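Local coordinates for ribosomal RNA processing protein 6 (Trypanosoma brucei brucei, PDB 4NLC) that probably degrades and trims RNA from the 3' end as a 3'-5' exoribonuclease associated with the nuclear exosome, acting in ribosomal RNA processing, at residues A[52-57]-A[228-233]; A[200-205]-A[216-221]; A[296-301]-A[320-325]. The protein carries 1 engineered substitution. One frame throughout, in Å; residues are numbered along the deposited sequence.

Contact 1 (A[52-57]-A[228-233]); sequences SEQLLL and YVYDRL
Q54 and Y230 meet through one hydrogen bond, the phenol OH of Y230 donating to the amide oxygen of Q54, with 2.7 Å between OH and OE1. The bond is short but does not follow a carbonyl lone pair: the hydroxyl stands above the amide plane, 58° out of it. Relative to the Y230 ring, OE1 lies at the edge, in its plane, so the acceptor sits where the phenol O-H normally points. The two side chains cross at about a right angle, with amide and ring planes 45° apart. Two bends in the glutamine, at chi1 and chi2, fold its amide round to the hydroxyl, whereas the tyrosine reaches straight out from helix 226-238 with CG anti to the backbone N (chi1 168°).

The hydrogen bond is the whole of the direct contact between the segments, and the Y230 ring packs on other parts of the fold. It makes an edge-to-face pair with F170 and touches V145 and V147 of strand 145-148 as well as F254 of helix 249-261.

Polar links elsewhere hold the amide in place. NE2 of Q54 donates to E92, and K234 makes a weak hydrogen bond to the same OE1 that accepts the hydrogen bond from the phenol. OE1 thus takes two donors, one of them weak. Both ends of this buried amide therefore have partners, which fixes its flip and gives the loop between helix 42-46 and strand 71-74 a polar tie to helix 226-238.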
loop_
_atom_site.group_PDB
_atom_site.type_symbol
_atom_site.label_atom_id
_atom_site.label_comp_id
_atom_site.label_asym_id
_atom_site.label_seq_id
_atom_site.Cartn_x
_atom_site.Cartn_y
_atom_site.Cartn_z
ATOM N N SER A 52 15.438 21.710 13.023
ATOM C CA SER A 52 15.017 22.810 13.905
ATOM C C SER A 52 14.141 23.889 13.225
ATOM O O SER A 52 13.209 24.383 13.865
ATOM C CB SER A 52 16.220 23.440 14.601
ATOM O OG SER A 52 17.093 24.067 13.675
ATOM N N GLU A 53 14.388 24.203 11.926
ATOM C CA GLU A 53 13.582 25.173 11.165
ATOM C C GLU A 53 12.117 24.699 11.029
ATOM O O GLU A 53 11.210 25.521 10.952
ATOM C CB GLU A 53 14.182 25.430 9.772
ATOM C CG GLU A 53 15.425 26.307 9.759
ATOM C CD GLU A 53 15.239 27.773 10.111
ATOM O OE1 GLU A 53 14.462 28.465 9.412
ATOM O OE2 GLU A 53 15.915 28.240 11.056
ATOM N N GLN A 54 11.893 23.371 11.025
ATOM C CA GLN A 54 10.544 22.803 10.908
ATOM C C GLN A 54 9.723 22.969 12.189
ATOM O O GLN A 54 8.502 22.882 12.127
ATOM C CB GLN A 54 10.582 21.319 10.469
ATOM C CG GLN A 54 11.183 21.099 9.084
ATOM C CD GLN A 54 10.329 21.582 7.937
ATOM O OE1 GLN A 54 9.166 21.936 8.091
ATOM N NE2 GLN A 54 10.884 21.577 6.742
ATOM N N LEU A 55 10.387 23.213 13.334
ATOM C CA LEU A 55 9.742 23.346 14.648
ATOM C C LEU A 55 9.415 24.793 15.061
ATOM O O LEU A 55 8.868 24.997 16.147
ATOM C CB LEU A 55 10.567 22.626 15.727
ATOM C CG LEU A 55 10.908 21.177 15.360
ATOM C CD1 LEU A 55 12.236 20.746 15.942
ATOM C CD2 LEU A 55 9.748 20.216 15.657
ATOM N N LEU A 56 9.669 25.779 14.168
ATOM C CA LEU A 56 9.360 27.203 14.369
ATOM C C LEU A 56 7.966 27.565 13.854
ATOM O O LEU A 56 7.438 26.899 12.956
ATOM C CB LEU A 56 10.377 28.080 13.608
ATOM C CG LEU A 56 11.846 27.982 14.001
ATOM C CD1 LEU A 56 12.711 28.575 12.929
ATOM C CD2 LEU A 56 12.104 28.663 15.347
ATOM N N LEU A 57 7.394 28.662 14.366
ATOM C CA LEU A 57 6.106 29.140 13.875
ATOM C C LEU A 57 6.388 29.959 12.612
ATOM O O LEU A 57 7.110 30.956 12.668
ATOM C CB LEU A 57 5.356 29.959 14.943
ATOM C CG LEU A 57 3.883 30.302 14.632
ATOM C CD1 LEU A 57 2.955 29.109 14.878
ATOM C CD2 LEU A 57 3.418 31.497 15.456
ATOM N N TYR A 228 0.386 22.832 2.178
ATOM C CA TYR A 228 -0.350 23.938 2.832
ATOM C C TYR A 228 -1.001 23.406 4.091
ATOM O O TYR A 228 -0.954 24.072 5.115
ATOM C CB TYR A 228 -1.414 24.557 1.919
ATOM C CG TYR A 228 -2.286 25.604 2.601
ATOM C CD1 TYR A 228 -1.789 26.874 2.892
ATOM C CD2 TYR A 228 -3.613 25.335 2.922
ATOM C CE1 TYR A 228 -2.590 27.850 3.491
ATOM C CE2 TYR A 228 -4.422 26.300 3.535
ATOM C CZ TYR A 228 -3.906 27.558 3.808
ATOM O OH TYR A 228 -4.697 28.519 4.384
ATOM N N VAL A 229 -1.622 22.214 4.005
ATOM C CA VAL A 229 -2.283 21.513 5.122
ATOM C C VAL A 229 -1.244 21.304 6.222
ATOM O O VAL A 229 -1.500 21.605 7.390
ATOM C CB VAL A 229 -2.949 20.183 4.635
ATOM C CG1 VAL A 229 -3.236 19.221 5.788
ATOM C CG2 VAL A 229 -4.229 20.478 3.851
ATOM N N TYR A 230 -0.045 20.854 5.823
ATOM C CA TYR A 230 1.101 20.643 6.707
ATOM C C TYR A 230 1.431 21.947 7.498
ATOM O O TYR A 230 1.531 21.905 8.719
ATOM C CB TYR A 230 2.314 20.156 5.870
ATOM C CG TYR A 230 3.636 20.160 6.604
ATOM C CD1 TYR A 230 3.847 19.330 7.707
ATOM C CD2 TYR A 230 4.709 20.920 6.145
ATOM C CE1 TYR A 230 5.085 19.275 8.350
ATOM C CE2 TYR A 230 5.957 20.870 6.776
ATOM C CZ TYR A 230 6.137 20.049 7.883
ATOM O OH TYR A 230 7.333 20.029 8.554
ATOM N N ASP A 231 1.553 23.091 6.795
ATOM C CA ASP A 231 1.824 24.412 7.384
ATOM C C ASP A 231 0.726 24.797 8.409
ATOM O O ASP A 231 1.038 25.172 9.534
ATOM C CB ASP A 231 1.895 25.486 6.284
ATOM C CG ASP A 231 3.074 25.438 5.338
ATOM O OD1 ASP A 231 4.046 24.719 5.633
ATOM O OD2 ASP A 231 3.044 26.157 4.327
ATOM N N ARG A 232 -0.546 24.622 8.037
ATOM C CA ARG A 232 -1.694 24.915 8.905
ATOM C C ARG A 232 -1.764 24.029 10.168
ATOM O O ARG A 232 -2.046 24.540 11.262
ATOM C CB ARG A 232 -2.996 24.853 8.098
ATOM C CG ARG A 232 -3.156 26.002 7.069
ATOM C CD ARG A 232 -3.475 27.374 7.661
ATOM N NE ARG A 232 -4.701 27.374 8.473
ATOM C CZ ARG A 232 -5.937 27.503 7.995
ATOM N NH1 ARG A 232 -6.142 27.665 6.689
ATOM N NH2 ARG A 232 -6.976 27.473 8.816
ATOM N N LEU A 233 -1.474 22.710 10.027
ATOM C CA LEU A 233 -1.450 21.787 11.176
ATOM C C LEU A 233 -0.282 22.094 12.119
ATOM O O LEU A 233 -0.443 21.989 13.333
ATOM C CB LEU A 233 -1.423 20.329 10.727
ATOM C CG LEU A 233 -2.697 19.835 10.043
ATOM C CD1 LEU A 233 -2.476 18.468 9.415
ATOM C CD2 LEU A 233 -3.849 19.800 11.013
#

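Contact 2 (A[200-205]-A[216-221]); sequences KYQTAD and VSYAQQ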
loop_
_atom_site.group_PDB
_atom_site.type_symbol
_atom_site.label_atom_id
_atom_site.label_comp_id
_atom_site.label_asym_id
_atom_site.label_seq_id
_atom_site.Cartn_x
_atom_site.Cartn_y
_atom_site.Cartn_z
ATOM N N LYS A 200 -14.887 9.259 -6.244
ATOM C CA LYS A 200 -14.979 8.272 -7.325
ATOM C C LYS A 200 -13.738 7.387 -7.626
ATOM O O LYS A 200 -13.930 6.238 -8.037
ATOM C CB LYS A 200 -15.381 8.994 -8.620
ATOM C CG LYS A 200 -16.265 8.165 -9.538
ATOM C CD LYS A 200 -16.323 8.737 -10.949
ATOM C CE LYS A 200 -17.215 7.908 -11.843
ATOM N NZ LYS A 200 -17.252 8.439 -13.231
ATOM N N TYR A 201 -12.491 7.903 -7.475
ATOM C CA TYR A 201 -11.328 7.123 -7.923
ATOM C C TYR A 201 -10.484 6.421 -6.836
ATOM O O TYR A 201 -9.505 5.769 -7.186
ATOM C CB TYR A 201 -10.433 7.991 -8.820
ATOM C CG TYR A 201 -11.165 8.460 -10.057
ATOM C CD1 TYR A 201 -11.454 7.579 -11.094
ATOM C CD2 TYR A 201 -11.649 9.761 -10.152
ATOM C CE1 TYR A 201 -12.185 7.985 -12.208
ATOM C CE2 TYR A 201 -12.367 10.184 -11.271
ATOM C CZ TYR A 201 -12.641 9.289 -12.292
ATOM O OH TYR A 201 -13.348 9.691 -13.396
ATOM N N GLN A 202 -10.887 6.468 -5.561
ATOM C CA GLN A 202 -10.152 5.782 -4.490
ATOM C C GLN A 202 -10.038 4.266 -4.754
ATOM O O GLN A 202 -8.977 3.676 -4.495
ATOM C CB GLN A 202 -10.815 6.034 -3.126
ATOM C CG GLN A 202 -9.910 5.672 -1.937
ATOM C CD GLN A 202 -10.593 5.770 -0.588
ATOM O OE1 GLN A 202 -11.828 5.751 -0.468
ATOM N NE2 GLN A 202 -9.791 5.842 0.468
ATOM N N THR A 203 -11.119 3.665 -5.313
ATOM C CA THR A 203 -11.229 2.230 -5.615
ATOM C C THR A 203 -11.007 1.875 -7.108
ATOM O O THR A 203 -11.283 0.744 -7.510
ATOM C CB THR A 203 -12.569 1.684 -5.096
ATOM O OG1 THR A 203 -13.640 2.297 -5.812
ATOM C CG2 THR A 203 -12.741 1.884 -3.597
ATOM N N ALA A 204 -10.477 2.812 -7.913
ATOM C CA ALA A 204 -10.186 2.586 -9.339
ATOM C C ALA A 204 -9.049 1.546 -9.579
ATOM O O ALA A 204 -8.385 1.111 -8.630
ATOM C CB ALA A 204 -9.838 3.906 -10.015
ATOM N N ASP A 205 -8.875 1.118 -10.846
ATOM C CA ASP A 205 -7.817 0.197 -11.229
ATOM C C ASP A 205 -6.603 1.054 -11.635
ATOM O O ASP A 205 -6.562 1.638 -12.733
ATOM C CB ASP A 205 -8.262 -0.734 -12.366
ATOM C CG ASP A 205 -7.320 -1.908 -12.614
ATOM O OD1 ASP A 205 -6.190 -1.894 -12.074
ATOM O OD2 ASP A 205 -7.733 -2.864 -13.305
ATOM N N VAL A 216 -5.526 11.283 -13.635
ATOM C CA VAL A 216 -4.309 12.104 -13.512
ATOM C C VAL A 216 -4.646 13.251 -12.527
ATOM O O VAL A 216 -3.877 13.513 -11.605
ATOM C CB VAL A 216 -3.796 12.640 -14.871
ATOM C CG1 VAL A 216 -2.656 13.629 -14.671
ATOM C CG2 VAL A 216 -3.362 11.500 -15.800
ATOM N N SER A 217 -5.828 13.874 -12.693
ATOM C CA SER A 217 -6.297 14.961 -11.820
ATOM C C SER A 217 -6.498 14.476 -10.370
ATOM O O SER A 217 -6.036 15.148 -9.444
ATOM C CB SER A 217 -7.557 15.609 -12.378
ATOM O OG SER A 217 -7.962 16.630 -11.488
ATOM N N TYR A 218 -7.126 13.283 -10.187
ATOM C CA TYR A 218 -7.295 12.656 -8.872
ATOM C C TYR A 218 -5.952 12.453 -8.167
ATOM O O TYR A 218 -5.832 12.763 -6.976
ATOM C CB TYR A 218 -8.015 11.289 -8.979
ATOM C CG TYR A 218 -8.215 10.618 -7.631
ATOM C CD1 TYR A 218 -7.244 9.775 -7.097
ATOM C CD2 TYR A 218 -9.362 10.852 -6.877
ATOM C CE1 TYR A 218 -7.405 9.188 -5.844
ATOM C CE2 TYR A 218 -9.551 10.240 -5.643
ATOM C CZ TYR A 218 -8.570 9.412 -5.126
ATOM O OH TYR A 218 -8.763 8.833 -3.896
ATOM N N ALA A 219 -4.975 11.866 -8.881
ATOM C CA ALA A 219 -3.639 11.577 -8.350
ATOM C C ALA A 219 -2.897 12.864 -7.927
ATOM O O ALA A 219 -2.378 12.956 -6.810
ATOM C CB ALA A 219 -2.828 10.801 -9.382
ATOM N N GLN A 220 -2.896 13.867 -8.807
ATOM C CA GLN A 220 -2.294 15.162 -8.553
ATOM C C GLN A 220 -2.892 15.861 -7.294
ATOM O O GLN A 220 -2.132 16.406 -6.486
ATOM C CB GLN A 220 -2.473 16.052 -9.795
ATOM C CG GLN A 220 -1.948 17.465 -9.607
ATOM C CD GLN A 220 -2.326 18.396 -10.736
ATOM O OE1 GLN A 220 -3.337 18.215 -11.432
ATOM N NE2 GLN A 220 -1.512 19.419 -10.937
ATOM N N GLN A 221 -4.235 15.845 -7.146
ATOM C CA GLN A 221 -4.923 16.545 -6.060
ATOM C C GLN A 221 -4.735 15.916 -4.675
ATOM O O GLN A 221 -4.933 16.619 -3.685
ATOM C CB GLN A 221 -6.401 16.742 -6.388
ATOM C CG GLN A 221 -6.638 17.976 -7.242
ATOM C CD GLN A 221 -8.041 18.047 -7.761
ATOM O OE1 GLN A 221 -9.009 17.964 -7.011
ATOM N NE2 GLN A 221 -8.181 18.193 -9.065
#
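The ring of Y218 takes the CB of Y201 over one face, 3.6 Å above the plane and displaced toward the rim. This is a CH-pi contact: Y201 CB lies 3.8 Å from the centroid of the Y218 ring, 20° off the ring normal. The Y201 ring itself does not stack on Y218. Its CD2 comes to 4.1 Å from Y218 CB, and the two tyrosine side chains run past one another in opposite directions. Within its own segment, Y201 has the CB of K200 over one face, again toward the rim.

At the far end of Y218 the hydroxyl rests against the start of Q202, with OH 3.4 Å from Q202 CA and 3.6 Å from Q202 CB. Because chi1 of Q202 is -165° and the chain stays extended beyond CG, the amide is carried away and only the base of the side chain meets the phenol. Y218 gets there by leaving helix 213-224 with CG anti to its own nitrogen (chi1 -180°), its ring laid along the backbone from Y201 to Q202.

That backbone is a type I beta turn from Y201 to A204, closed by A204 N to Y201 O at 3.2 Å. Y201 also touches E214 and M215, and Y218 touches E98 of strand 92-100. Sequence and family are consistent with Y218 being the Exo III (YxxxD) tyrosine of a DEDDy exonuclease and E98 the Exo I (DxE) glutamate, which would put the turn at the edge of the probable active site. Between these two segments the contact is van der Waals and CH-pi only, and nothing directional fixes the Q202 amide or the Y218 hydroxyl.

Contact 3 (A[296-301]-A[320-325]); sequences REIFNW and SSVLSI. Engineered in segment 320-325: S321 (natural residue Cys).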
loop_
_atom_site.group_PDB
_atom_site.type_symbol
_atom_site.label_atom_id
_atom_site.label_comp_id
_atom_site.label_asym_id
_atom_site.label_seq_id
_atom_site.Cartn_x
_atom_site.Cartn_y
_atom_site.Cartn_z
ATOM N N ARG A 296 -12.116 -25.542 5.843
ATOM C CA ARG A 296 -10.712 -25.304 6.158
ATOM C C ARG A 296 -9.778 -25.654 5.013
ATOM O O ARG A 296 -8.902 -24.844 4.670
ATOM C CB ARG A 296 -10.323 -26.054 7.444
ATOM C CG ARG A 296 -8.825 -25.972 7.809
ATOM C CD ARG A 296 -8.518 -26.683 9.117
ATOM N NE ARG A 296 -7.077 -26.857 9.317
ATOM C CZ ARG A 296 -6.523 -27.252 10.461
ATOM N NH1 ARG A 296 -7.281 -27.503 11.524
ATOM N NH2 ARG A 296 -5.204 -27.381 10.558
ATOM N N GLU A 297 -9.958 -26.855 4.429
ATOM C CA GLU A 297 -9.126 -27.364 3.331
ATOM C C GLU A 297 -9.308 -26.560 2.036
ATOM O O GLU A 297 -8.315 -26.296 1.368
ATOM C CB GLU A 297 -9.330 -28.870 3.107
ATOM C CG GLU A 297 -8.920 -29.773 4.265
ATOM C CD GLU A 297 -7.435 -29.883 4.547
ATOM O OE1 GLU A 297 -6.656 -30.111 3.593
ATOM O OE2 GLU A 297 -7.050 -29.773 5.735
ATOM N N ILE A 298 -10.557 -26.164 1.686
ATOM C CA ILE A 298 -10.807 -25.316 0.509
ATOM C C ILE A 298 -10.126 -23.939 0.724
ATOM O O ILE A 298 -9.462 -23.432 -0.177
ATOM C CB ILE A 298 -12.315 -25.151 0.177
ATOM C CG1 ILE A 298 -12.976 -26.497 -0.287
ATOM C CG2 ILE A 298 -12.542 -24.010 -0.847
ATOM C CD1 ILE A 298 -12.502 -27.097 -1.682
ATOM N N PHE A 299 -10.260 -23.376 1.933
ATOM C CA PHE A 299 -9.657 -22.103 2.276
ATOM C C PHE A 299 -8.131 -22.171 2.203
ATOM O O PHE A 299 -7.508 -21.245 1.692
ATOM C CB PHE A 299 -10.152 -21.589 3.648
ATOM C CG PHE A 299 -9.762 -20.144 3.885
ATOM C CD1 PHE A 299 -8.505 -19.815 4.391
ATOM C CD2 PHE A 299 -10.617 -19.109 3.526
ATOM C CE1 PHE A 299 -8.125 -18.475 4.560
ATOM C CE2 PHE A 299 -10.245 -17.774 3.721
ATOM C CZ PHE A 299 -9.000 -17.466 4.227
ATOM N N ASN A 300 -7.533 -23.259 2.698
ATOM C CA ASN A 300 -6.075 -23.424 2.664
ATOM C C ASN A 300 -5.578 -23.659 1.265
ATOM O O ASN A 300 -4.532 -23.125 0.912
ATOM C CB ASN A 300 -5.593 -24.484 3.648
ATOM C CG ASN A 300 -5.711 -23.985 5.056
ATOM O OD1 ASN A 300 -6.019 -22.813 5.294
ATOM N ND2 ASN A 300 -5.466 -24.844 6.018
ATOM N N TRP A 301 -6.369 -24.389 0.445
ATOM C CA TRP A 301 -6.060 -24.585 -0.964
ATOM C C TRP A 301 -6.138 -23.213 -1.696
ATOM O O TRP A 301 -5.278 -22.907 -2.532
ATOM C CB TRP A 301 -7.033 -25.581 -1.619
ATOM C CG TRP A 301 -6.758 -25.713 -3.082
ATOM C CD1 TRP A 301 -5.816 -26.508 -3.660
ATOM C CD2 TRP A 301 -7.269 -24.867 -4.128
ATOM N NE1 TRP A 301 -5.727 -26.233 -5.004
ATOM C CE2 TRP A 301 -6.614 -25.238 -5.320
ATOM C CE3 TRP A 301 -8.236 -23.846 -4.177
ATOM C CZ2 TRP A 301 -6.915 -24.650 -6.556
ATOM C CZ3 TRP A 301 -8.522 -23.250 -5.397
ATOM C CH2 TRP A 301 -7.874 -23.659 -6.571
ATOM N N SER A 320 -17.710 -16.645 -0.293
ATOM C CA SER A 320 -18.997 -17.342 -0.250
ATOM C C SER A 320 -18.910 -18.657 -0.973
ATOM O O SER A 320 -19.561 -19.602 -0.555
ATOM C CB SER A 320 -20.111 -16.477 -0.839
ATOM O OG SER A 320 -19.857 -16.120 -2.188
ATOM N N SER A 321 -18.075 -18.734 -2.038
ATOM C CA SER A 321 -17.820 -19.953 -2.820
ATOM C C SER A 321 -17.150 -21.027 -1.983
ATOM O O SER A 321 -17.429 -22.203 -2.182
ATOM C CB SER A 321 -16.999 -19.652 -4.067
ATOM O OG SER A 321 -17.771 -18.937 -5.017
ATOM N N VAL A 322 -16.286 -20.619 -1.029
ATOM C CA VAL A 322 -15.608 -21.503 -0.084
ATOM C C VAL A 322 -16.697 -22.143 0.786
ATOM O O VAL A 322 -16.735 -23.372 0.932
ATOM C CB VAL A 322 -14.569 -20.729 0.766
ATOM C CG1 VAL A 322 -14.033 -21.592 1.906
ATOM C CG2 VAL A 322 -13.427 -20.215 -0.100
ATOM N N LEU A 323 -17.615 -21.298 1.309
ATOM C CA LEU A 323 -18.717 -21.753 2.132
ATOM C C LEU A 323 -19.684 -22.603 1.355
ATOM O O LEU A 323 -20.117 -23.619 1.872
ATOM C CB LEU A 323 -19.436 -20.597 2.809
ATOM C CG LEU A 323 -19.939 -20.935 4.203
ATOM C CD1 LEU A 323 -18.827 -20.713 5.245
ATOM C CD2 LEU A 323 -21.184 -20.132 4.526
ATOM N N SER A 324 -19.928 -22.265 0.087
ATOM C CA SER A 324 -20.817 -23.019 -0.794
ATOM C C SER A 324 -20.335 -24.465 -0.996
ATOM O O SER A 324 -21.146 -25.378 -0.965
ATOM C CB SER A 324 -20.949 -22.316 -2.137
ATOM O OG SER A 324 -22.085 -22.831 -2.804
ATOM N N ILE A 325 -19.022 -24.662 -1.201
ATOM C CA ILE A 325 -18.442 -25.988 -1.403
ATOM C C ILE A 325 -18.593 -26.782 -0.112
ATOM O O ILE A 325 -19.097 -27.899 -0.146
ATOM C CB ILE A 325 -16.965 -25.916 -1.899
ATOM C CG1 ILE A 325 -16.892 -25.332 -3.329
ATOM C CG2 ILE A 325 -16.280 -27.305 -1.819
ATOM C CD1 ILE A 325 -15.487 -25.116 -3.850
#
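I298 is the first residue of segment 296-301 to reach across, and it does so with both branches. Its CG2 sits against the fork of V322, 4.0 Å from V322 CG1 and the same distance from V322 CG2. The other branch goes to I325: I298 CG1 lies 3.7 Å from I325 CG2, and I298 CD1 follows at 3.8 Å from that same methyl. A chi1 of -67° splits the work, setting CG2 opposite the backbone N and CG1 opposite the carbonyl carbon, so that one isoleucine faces two residues a helical turn apart. I298 and V322 slide by in opposite senses, while I298 and I325 cross at about a right angle.

Helices 289-309 and 319-328 belong to the HRDC domain, a small all-helical fold, and this is a piece of its apolar core. The short segments run roughly antiparallel, at 143° between their directions, with axes 9.3 Å apart at closest. L354 and V358 of helix 351-359 add to the same core, touching I298 and I325 respectively.

F299, next along, offers its backbone N and CB to V322 CG1, at 4.2 and 4.3 Å; its side chain also packs on T275, Y276 and A279 of helix 275-280. S321, next to V322 in the sequence, is an engineered serine at a natural cysteine position, whose hydroxyl OG is hydrogen-bonded to the carbonyl O of C339; the disulfide seen to C340 in another structure of this protein is absent here.

In the fold
Contact 2 and helix 226-238 of contact 1 belong to the exonuclease domain; contact 1 joins that helix to the loop between helix 42-46 and strand 71-74. Contact 3 belongs to the HRDC domain. Along the chain, contact 2 falls wholly within the span bridged by contact 1, and contact 3 follows both. Helices 213-224 and 226-238 are consecutive, yet the centres of contacts 1 and 2 stand about 27 Å apart; each touches the mixed sheet, at strands 145-148 and 92-100. Contact 3 lies about 34 Å from contact 2 and about 52 Å from contact 1, centre to centre. Nearest atoms of contacts 2 and 3 are about 19 Å apart, consistent with two domains packed separately.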